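Local coordinates for protein putative trimethylamine methyltransferase (Rhizobium meliloti, PDB 4YYC) that probably acts as a methyltransferase, as a putative member of the trimethylamine methyltransferase family, at residues I62-I75 with A287-A299. Numbering follows the deposited sequence.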
ATOM      1  N   ILE A  62     -15.969   2.029 -20.984  1.00 23.28           N
ATOM      2  CA  ILE A  62     -15.899   0.619 -20.591  1.00 22.82           C
ATOM      3  C   ILE A  62     -17.297   0.001 -20.584  1.00 22.19           C
ATOM      4  O   ILE A  62     -17.482  -1.103 -21.077  1.00 22.58           O
ATOM      5  CB  ILE A  62     -15.214   0.423 -19.232  1.00 22.24           C
ATOM      6  CG1 ILE A  62     -13.775   0.975 -19.248  1.00 23.23           C
ATOM      7  CG2 ILE A  62     -15.197  -1.052 -18.851  1.00 21.41           C
ATOM      8  CD1 ILE A  62     -12.880   0.368 -20.301  1.00 23.81           C
ATOM      9  N   GLU A  63     -18.281   0.706 -20.049  1.00 22.41           N
ATOM     10  CA  GLU A  63     -19.662   0.201 -19.996  1.00 22.56           C
ATOM     11  C   GLU A  63     -20.223  -0.027 -21.415  1.00 23.54           C
ATOM     12  O   GLU A  63     -20.809  -1.059 -21.709  1.00 22.89           O
ATOM     13  CB  GLU A  63     -20.543   1.150 -19.161  1.00 23.22           C
ATOM     14  CG  GLU A  63     -20.197   1.108 -17.677  1.00 23.26           C
ATOM     15  CD  GLU A  63     -20.805   2.211 -16.837  1.00 24.45           C
ATOM     16  OE1 GLU A  63     -21.110   3.296 -17.374  1.00 25.97           O
ATOM     17  OE2 GLU A  63     -20.884   2.042 -15.607  1.00 24.53           O
ATOM     18  N   ARG A  64     -19.981   0.920 -22.308  1.00 24.50           N
ATOM     19  CA  ARG A  64     -20.433   0.796 -23.672  1.00 26.12           C
ATOM     20  C   ARG A  64     -19.761  -0.390 -24.373  1.00 24.83           C
ATOM     21  O   ARG A  64     -20.420  -1.199 -25.050  1.00 24.95           O
ATOM     22  CB  ARG A  64     -20.087   2.092 -24.420  1.00 28.46           C
ATOM     23  CG  ARG A  64     -20.725   2.294 -25.744  1.00 31.77           C
ATOM     24  CD  ARG A  64     -20.675   3.768 -26.142  1.00 33.89           C
ATOM     25  NE  ARG A  64     -19.355   4.370 -26.033  1.00 35.67           N
ATOM     26  CZ  ARG A  64     -18.998   5.390 -25.244  1.00 36.44           C
ATOM     27  NH1 ARG A  64     -19.851   6.014 -24.440  1.00 37.60           N
ATOM     28  NH2 ARG A  64     -17.750   5.814 -25.282  1.00 37.44           N
ATOM     29  N   ASN A  65     -18.451  -0.511 -24.193  1.00 24.17           N
ATOM     30  CA  ASN A  65     -17.703  -1.599 -24.793  1.00 23.66           C
ATOM     31  C   ASN A  65     -18.119  -2.972 -24.252  1.00 22.70           C
ATOM     32  O   ASN A  65     -18.160  -3.951 -25.005  1.00 22.62           O
ATOM     33  CB  ASN A  65     -16.179  -1.378 -24.625  1.00 23.97           C
ATOM     34  CG  ASN A  65     -15.648  -0.281 -25.530  1.00 25.10           C
ATOM     35  OD1 ASN A  65     -16.390   0.330 -26.305  1.00 26.52           O
ATOM     36  ND2 ASN A  65     -14.323  -0.019 -25.440  1.00 25.26           N
ATOM     37  N   ALA A  66     -18.446  -3.057 -22.965  1.00 21.70           N
ATOM     38  CA  ALA A  66     -18.954  -4.320 -22.445  1.00 21.09           C
ATOM     39  C   ALA A  66     -20.280  -4.720 -23.041  1.00 21.89           C
ATOM     40  O   ALA A  66     -20.508  -5.875 -23.309  1.00 21.30           O
ATOM     41  CB  ALA A  66     -19.019  -4.292 -20.932  1.00 20.42           C
ATOM     42  N   ASP A  67     -21.145  -3.749 -23.300  1.00 23.19           N
ATOM     43  CA  ASP A  67     -22.410  -4.075 -23.953  1.00 24.53           C
ATOM     44  C   ASP A  67     -22.203  -4.546 -25.389  1.00 24.67           C
ATOM     45  O   ASP A  67     -22.905  -5.434 -25.847  1.00 24.45           O
ATOM     46  CB  ASP A  67     -23.333  -2.876 -23.976  1.00 26.50           C
ATOM     47  CG  ASP A  67     -23.818  -2.470 -22.599  1.00 27.59           C
ATOM     48  OD1 ASP A  67     -23.853  -3.286 -21.648  1.00 29.38           O
ATOM     49  OD2 ASP A  67     -24.183  -1.299 -22.511  1.00 30.27           O
ATOM     50  N   VAL A  68     -21.245  -3.956 -26.079  1.00 24.74           N
ATOM     51  CA  VAL A  68     -20.843  -4.468 -27.393  1.00 25.75           C
ATOM     52  C   VAL A  68     -20.376  -5.923 -27.360  1.00 24.79           C
ATOM     53  O   VAL A  68     -20.817  -6.750 -28.132  1.00 25.25           O
ATOM     54  CB  VAL A  68     -19.735  -3.589 -28.006  1.00 26.53           C
ATOM     55  CG1 VAL A  68     -19.153  -4.242 -29.259  1.00 27.39           C
ATOM     56  CG2 VAL A  68     -20.325  -2.224 -28.346  1.00 27.58           C
ATOM     57  N   VAL A  69     -19.477  -6.243 -26.454  1.00 23.95           N
ATOM     58  CA  VAL A  69     -19.012  -7.631 -26.292  1.00 23.55           C
ATOM     59  C   VAL A  69     -20.197  -8.577 -26.057  1.00 22.96           C
ATOM     60  O   VAL A  69     -20.290  -9.645 -26.681  1.00 22.49           O
ATOM     61  CB  VAL A  69     -18.017  -7.712 -25.120  1.00 22.96           C
ATOM     62  CG1 VAL A  69     -17.739  -9.162 -24.715  1.00 22.85           C
ATOM     63  CG2 VAL A  69     -16.723  -6.973 -25.476  1.00 23.57           C
ATOM     64  N   LEU A  70     -21.087  -8.191 -25.146  1.00 22.69           N
ATOM     65  CA  LEU A  70     -22.217  -9.050 -24.786  1.00 22.80           C
ATOM     66  C   LEU A  70     -23.158  -9.321 -25.962  1.00 24.01           C
ATOM     67  O   LEU A  70     -23.752 -10.395 -26.039  1.00 23.41           O
ATOM     68  CB  LEU A  70     -23.022  -8.456 -23.634  1.00 22.65           C
ATOM     69  CG  LEU A  70     -22.384  -8.597 -22.246  1.00 21.90           C
ATOM     70  CD1 LEU A  70     -23.229  -7.838 -21.231  1.00 22.18           C
ATOM     71  CD2 LEU A  70     -22.226 -10.038 -21.811  1.00 21.77           C
ATOM     72  N   GLU A  71     -23.341  -8.323 -26.830  1.00 25.25           N
ATOM     73  CA  GLU A  71     -24.204  -8.503 -27.983  1.00 27.30           C
ATOM     74  C   GLU A  71     -23.491  -9.232 -29.138  1.00 27.38           C
ATOM     75  O   GLU A  71     -24.014 -10.203 -29.663  1.00 27.57           O
ATOM     76  CB  GLU A  71     -24.793  -7.179 -28.455  1.00 29.00           C
ATOM     77  CG  GLU A  71     -25.753  -7.410 -29.610  1.00 31.97           C
ATOM     78  CD  GLU A  71     -26.445  -6.178 -30.125  1.00 35.26           C
ATOM     79  OE1 GLU A  71     -26.133  -5.034 -29.710  1.00 37.98           O
ATOM     80  OE2 GLU A  71     -27.328  -6.383 -30.979  1.00 38.34           O
ATOM     81  N   GLU A  72     -22.330  -8.753 -29.541  1.00 27.55           N
ATOM     82  CA  GLU A  72     -21.622  -9.280 -30.713  1.00 28.85           C
ATOM     83  C   GLU A  72     -20.927 -10.603 -30.502  1.00 28.15           C
ATOM     84  O   GLU A  72     -20.931 -11.442 -31.375  1.00 28.10           O
ATOM     85  CB  GLU A  72     -20.589  -8.283 -31.220  1.00 30.81           C
ATOM     86  CG  GLU A  72     -21.193  -6.999 -31.724  1.00 34.13           C
ATOM     87  CD  GLU A  72     -20.145  -6.033 -32.276  1.00 36.57           C
ATOM     88  OE1 GLU A  72     -18.911  -6.407 -32.337  1.00 38.44           O
ATOM     89  OE2 GLU A  72     -20.580  -4.907 -32.597  1.00 38.45           O
ATOM     90  N   ILE A  73     -20.324 -10.778 -29.344  1.00 26.52           N
ATOM     91  CA  ILE A  73     -19.492 -11.958 -29.062  1.00 26.33           C
ATOM     92  C   ILE A  73     -20.273 -12.941 -28.209  1.00 25.56           C
ATOM     93  O   ILE A  73     -20.314 -14.124 -28.534  1.00 26.59           O
ATOM     94  CB  ILE A  73     -18.163 -11.571 -28.377  1.00 26.04           C
ATOM     95  CG1 ILE A  73     -17.382 -10.641 -29.311  1.00 26.96           C
ATOM     96  CG2 ILE A  73     -17.371 -12.823 -28.039  1.00 25.81           C
ATOM     97  CD1 ILE A  73     -16.154 -10.029 -28.681  1.00 27.10           C
ATOM     98  N   GLY A  74     -20.902 -12.455 -27.149  1.00 24.62           N
ATOM     99  CA  GLY A  74     -21.694 -13.293 -26.276  1.00 23.47           C
ATOM    100  C   GLY A  74     -20.865 -14.005 -25.225  1.00 22.55           C
ATOM    101  O   GLY A  74     -19.652 -13.861 -25.154  1.00 23.04           O
ATOM    102  N   ILE A  75     -21.562 -14.746 -24.391  1.00 21.67           N
ATOM    103  CA  ILE A  75     -20.952 -15.505 -23.298  1.00 21.04           C
ATOM    104  C   ILE A  75     -21.444 -16.942 -23.400  1.00 21.20           C
ATOM    105  O   ILE A  75     -22.630 -17.178 -23.587  1.00 20.79           O
ATOM    106  CB  ILE A  75     -21.382 -14.921 -21.951  1.00 20.98           C
ATOM    107  CG1 ILE A  75     -21.026 -13.428 -21.843  1.00 21.27           C
ATOM    108  CG2 ILE A  75     -20.794 -15.721 -20.803  1.00 20.38           C
ATOM    109  CD1 ILE A  75     -19.560 -13.092 -21.752  1.00 21.36           C
ATOM    110  N   ALA A 287      -7.792  -1.578 -19.673  1.00 21.23           N
ATOM    111  CA  ALA A 287      -9.086  -1.311 -20.226  1.00 20.59           C
ATOM    112  C   ALA A 287      -9.760  -2.550 -20.853  1.00 20.50           C
ATOM    113  O   ALA A 287     -10.955  -2.765 -20.657  1.00 19.76           O
ATOM    114  CB  ALA A 287      -9.049  -0.209 -21.237  1.00 21.59           C
ATOM    115  N   GLY A 288      -8.999  -3.364 -21.571  1.00 20.27           N
ATOM    116  CA  GLY A 288      -9.560  -4.575 -22.152  1.00 20.32           C
ATOM    117  C   GLY A 288      -9.971  -5.594 -21.111  1.00 19.62           C
ATOM    118  O   GLY A 288     -11.017  -6.252 -21.261  1.00 19.94           O
ATOM    119  N   THR A 289      -9.155  -5.720 -20.069  1.00 19.33           N
ATOM    120  CA  THR A 289      -9.458  -6.595 -18.959  1.00 18.56           C
ATOM    121  C   THR A 289     -10.762  -6.145 -18.269  1.00 18.45           C
ATOM    122  O   THR A 289     -11.621  -6.974 -18.005  1.00 18.01           O
ATOM    123  CB  THR A 289      -8.287  -6.636 -17.964  1.00 18.13           C
ATOM    124  OG1 THR A 289      -7.172  -7.296 -18.588  1.00 18.72           O
ATOM    125  CG2 THR A 289      -8.626  -7.372 -16.681  1.00 17.44           C
ATOM    126  N   LEU A 290     -10.882  -4.857 -17.971  1.00 18.70           N
ATOM    127  CA  LEU A 290     -12.101  -4.346 -17.349  1.00 19.18           C
ATOM    128  C   LEU A 290     -13.351  -4.601 -18.183  1.00 18.86           C
ATOM    129  O   LEU A 290     -14.409  -4.881 -17.655  1.00 18.77           O
ATOM    130  CB  LEU A 290     -12.032  -2.846 -17.085  1.00 20.41           C
ATOM    131  CG  LEU A 290     -11.206  -2.477 -15.872  1.00 21.39           C
ATOM    132  CD1 LEU A 290     -11.043  -0.980 -15.821  1.00 22.97           C
ATOM    133  CD2 LEU A 290     -11.829  -3.008 -14.580  1.00 21.57           C
ATOM    134  N   THR A 291     -13.255  -4.393 -19.497  1.00 18.97           N
ATOM    135  CA  THR A 291     -14.371  -4.626 -20.367  1.00 19.51           C
ATOM    136  C   THR A 291     -14.817  -6.094 -20.277  1.00 18.60           C
ATOM    137  O   THR A 291     -16.012  -6.401 -20.186  1.00 18.49           O
ATOM    138  CB  THR A 291     -13.948  -4.276 -21.806  1.00 20.64           C
ATOM    139  OG1 THR A 291     -13.595  -2.889 -21.817  1.00 21.59           O
ATOM    140  CG2 THR A 291     -15.028  -4.541 -22.759  1.00 21.44           C
ATOM    141  N   GLN A 292     -13.847  -7.003 -20.355  1.00 18.45           N
ATOM    142  CA  GLN A 292     -14.191  -8.429 -20.282  1.00 18.33           C
ATOM    143  C   GLN A 292     -14.794  -8.797 -18.923  1.00 17.91           C
ATOM    144  O   GLN A 292     -15.769  -9.540 -18.839  1.00 17.55           O
ATOM    145  CB  GLN A 292     -12.991  -9.298 -20.565  1.00 18.88           C
ATOM    146  CG  GLN A 292     -13.370 -10.731 -20.906  1.00 19.12           C
ATOM    147  CD  GLN A 292     -12.103 -11.565 -20.980  1.00 19.63           C
ATOM    148  OE1 GLN A 292     -11.338 -11.413 -21.901  1.00 20.45           O
ATOM    149  NE2 GLN A 292     -11.866 -12.424 -19.987  1.00 18.86           N
ATOM    150  N   ILE A 293     -14.189  -8.288 -17.865  1.00 17.56           N
ATOM    151  CA  ILE A 293     -14.724  -8.489 -16.533  1.00 17.23           C
ATOM    152  C   ILE A 293     -16.181  -8.058 -16.416  1.00 16.88           C
ATOM    153  O   ILE A 293     -17.033  -8.800 -15.912  1.00 16.59           O
ATOM    154  CB  ILE A 293     -13.875  -7.756 -15.467  1.00 17.44           C
ATOM    155  CG1 ILE A 293     -12.562  -8.511 -15.266  1.00 17.97           C
ATOM    156  CG2 ILE A 293     -14.635  -7.658 -14.154  1.00 17.71           C
ATOM    157  CD1 ILE A 293     -11.531  -7.663 -14.516  1.00 18.53           C
ATOM    158  N   LEU A 294     -16.474  -6.858 -16.898  1.00 16.94           N
ATOM    159  CA  LEU A 294     -17.812  -6.319 -16.760  1.00 17.13           C
ATOM    160  C   LEU A 294     -18.803  -7.174 -17.558  1.00 17.14           C
ATOM    161  O   LEU A 294     -19.913  -7.443 -17.079  1.00 17.32           O
ATOM    162  CB  LEU A 294     -17.859  -4.835 -17.171  1.00 17.70           C
ATOM    163  CG  LEU A 294     -19.231  -4.170 -17.105  1.00 18.47           C
ATOM    164  CD1 LEU A 294     -19.817  -4.260 -15.698  1.00 18.54           C
ATOM    165  CD2 LEU A 294     -19.091  -2.711 -17.558  1.00 19.06           C
ATOM    166  N   ALA A 295     -18.412  -7.620 -18.754  1.00 17.08           N
ATOM    167  CA  ALA A 295     -19.291  -8.506 -19.565  1.00 17.63           C
ATOM    168  C   ALA A 295     -19.582  -9.815 -18.840  1.00 17.32           C
ATOM    169  O   ALA A 295     -20.737 -10.226 -18.727  1.00 17.24           O
ATOM    170  CB  ALA A 295     -18.643  -8.766 -20.927  1.00 18.23           C
ATOM    171  N   GLU A 296     -18.552 -10.449 -18.285  1.00 16.61           N
ATOM    172  CA  GLU A 296     -18.707 -11.728 -17.575  1.00 16.59           C
ATOM    173  C   GLU A 296     -19.599 -11.544 -16.343  1.00 16.22           C
ATOM    174  O   GLU A 296     -20.496 -12.340 -16.117  1.00 15.87           O
ATOM    175  CB  GLU A 296     -17.359 -12.312 -17.181  1.00 16.97           C
ATOM    176  CG  GLU A 296     -16.534 -12.725 -18.358  1.00 18.00           C
ATOM    177  CD  GLU A 296     -15.200 -13.327 -18.008  1.00 18.51           C
ATOM    178  OE1 GLU A 296     -14.898 -13.589 -16.807  1.00 19.20           O
ATOM    179  OE2 GLU A 296     -14.395 -13.559 -18.944  1.00 19.83           O
ATOM    180  N   VAL A 297     -19.364 -10.483 -15.568  1.00 15.80           N
ATOM    181  CA  VAL A 297     -20.186 -10.254 -14.390  1.00 15.73           C
ATOM    182  C   VAL A 297     -21.616  -9.922 -14.732  1.00 16.13           C
ATOM    183  O   VAL A 297     -22.540 -10.440 -14.100  1.00 16.29           O
ATOM    184  CB  VAL A 297     -19.552  -9.190 -13.434  1.00 15.66           C
ATOM    185  CG1 VAL A 297     -20.573  -8.787 -12.365  1.00 15.86           C
ATOM    186  CG2 VAL A 297     -18.241  -9.688 -12.859  1.00 15.68           C
ATOM    187  N   LEU A 298     -21.829  -9.077 -15.734  1.00 16.30           N
ATOM    188  CA  LEU A 298     -23.203  -8.786 -16.125  1.00 16.87           C
ATOM    189  C   LEU A 298     -23.984 -10.074 -16.435  1.00 16.89           C
ATOM    190  O   LEU A 298     -25.111 -10.228 -15.979  1.00 16.86           O
ATOM    191  CB  LEU A 298     -23.230  -7.811 -17.321  1.00 17.55           C
ATOM    192  CG  LEU A 298     -22.962  -6.339 -17.011  1.00 17.87           C
ATOM    193  CD1 LEU A 298     -22.682  -5.558 -18.273  1.00 18.54           C
ATOM    194  CD2 LEU A 298     -24.127  -5.700 -16.269  1.00 18.34           C
ATOM    195  N   ALA A 299     -23.404 -10.961 -17.220  1.00 16.69           N
ATOM    196  CA  ALA A 299     -24.102 -12.185 -17.625  1.00 16.98           C
ATOM    197  C   ALA A 299     -24.317 -13.111 -16.424  1.00 16.73           C
ATOM    198  O   ALA A 299     -25.433 -13.586 -16.202  1.00 16.98           O
ATOM    199  CB  ALA A 299     -23.319 -12.864 -18.710  1.00 17.25           C
TER
HETATM  200  O   HOH W   1     -12.653  -1.802 -24.037  1.00 28.23           O
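Thr291 is a knob in a hole formed by Ile62, Asn65, Ala66 and Val69, a single knob-into-hole contact where two helices, 62-73 and 287-299, cross on the outside of the TIM-type α/β barrel, their axes passing 8.4 Å apart at 59°. A chi1 of -61° sets OG1 beside the backbone N and CG2 anti to it, and this methyl lies on the backbone of the other helix, Thr291 CG2 being 3.7 Å from Ala66 N. Ile62 CD1 packs against the hydroxyl, 3.7 Å from Thr291 OG1. Farther along, Ala66 CB meets Leu294 CD2, and Val69 CG1 packs on Ala295 CB at 3.9 Å. Leu70 forks over the next turn: CD2 approaches Ala295 O, while CD1 touches Leu298 CD1, the two leucines crossing at about a right angle. Past the helix, Ile75 CG1 reaches Ala299 CB. No direct hydrogen bond joins the segments, but a water accepts from Asn65 ND2 at 2.8 Å and donates to Thr291 OG1. Replacing Thr291 by an alanine removes both branches and would probably open a gap against Ala66 and Val69 and leave that water without its acceptor. Behind this layer, Ile293 and Val297 pack on barrel strands 269-277 and 313-322, with helix 56-73 lying outside helix 286-307. Asn65 ND2 also bonds Gln431 of the second subunit. Thr291 OG1 itself donates to Ala287 O over 2.9 Å, on the face of that carbonyl opposite Thr291 N.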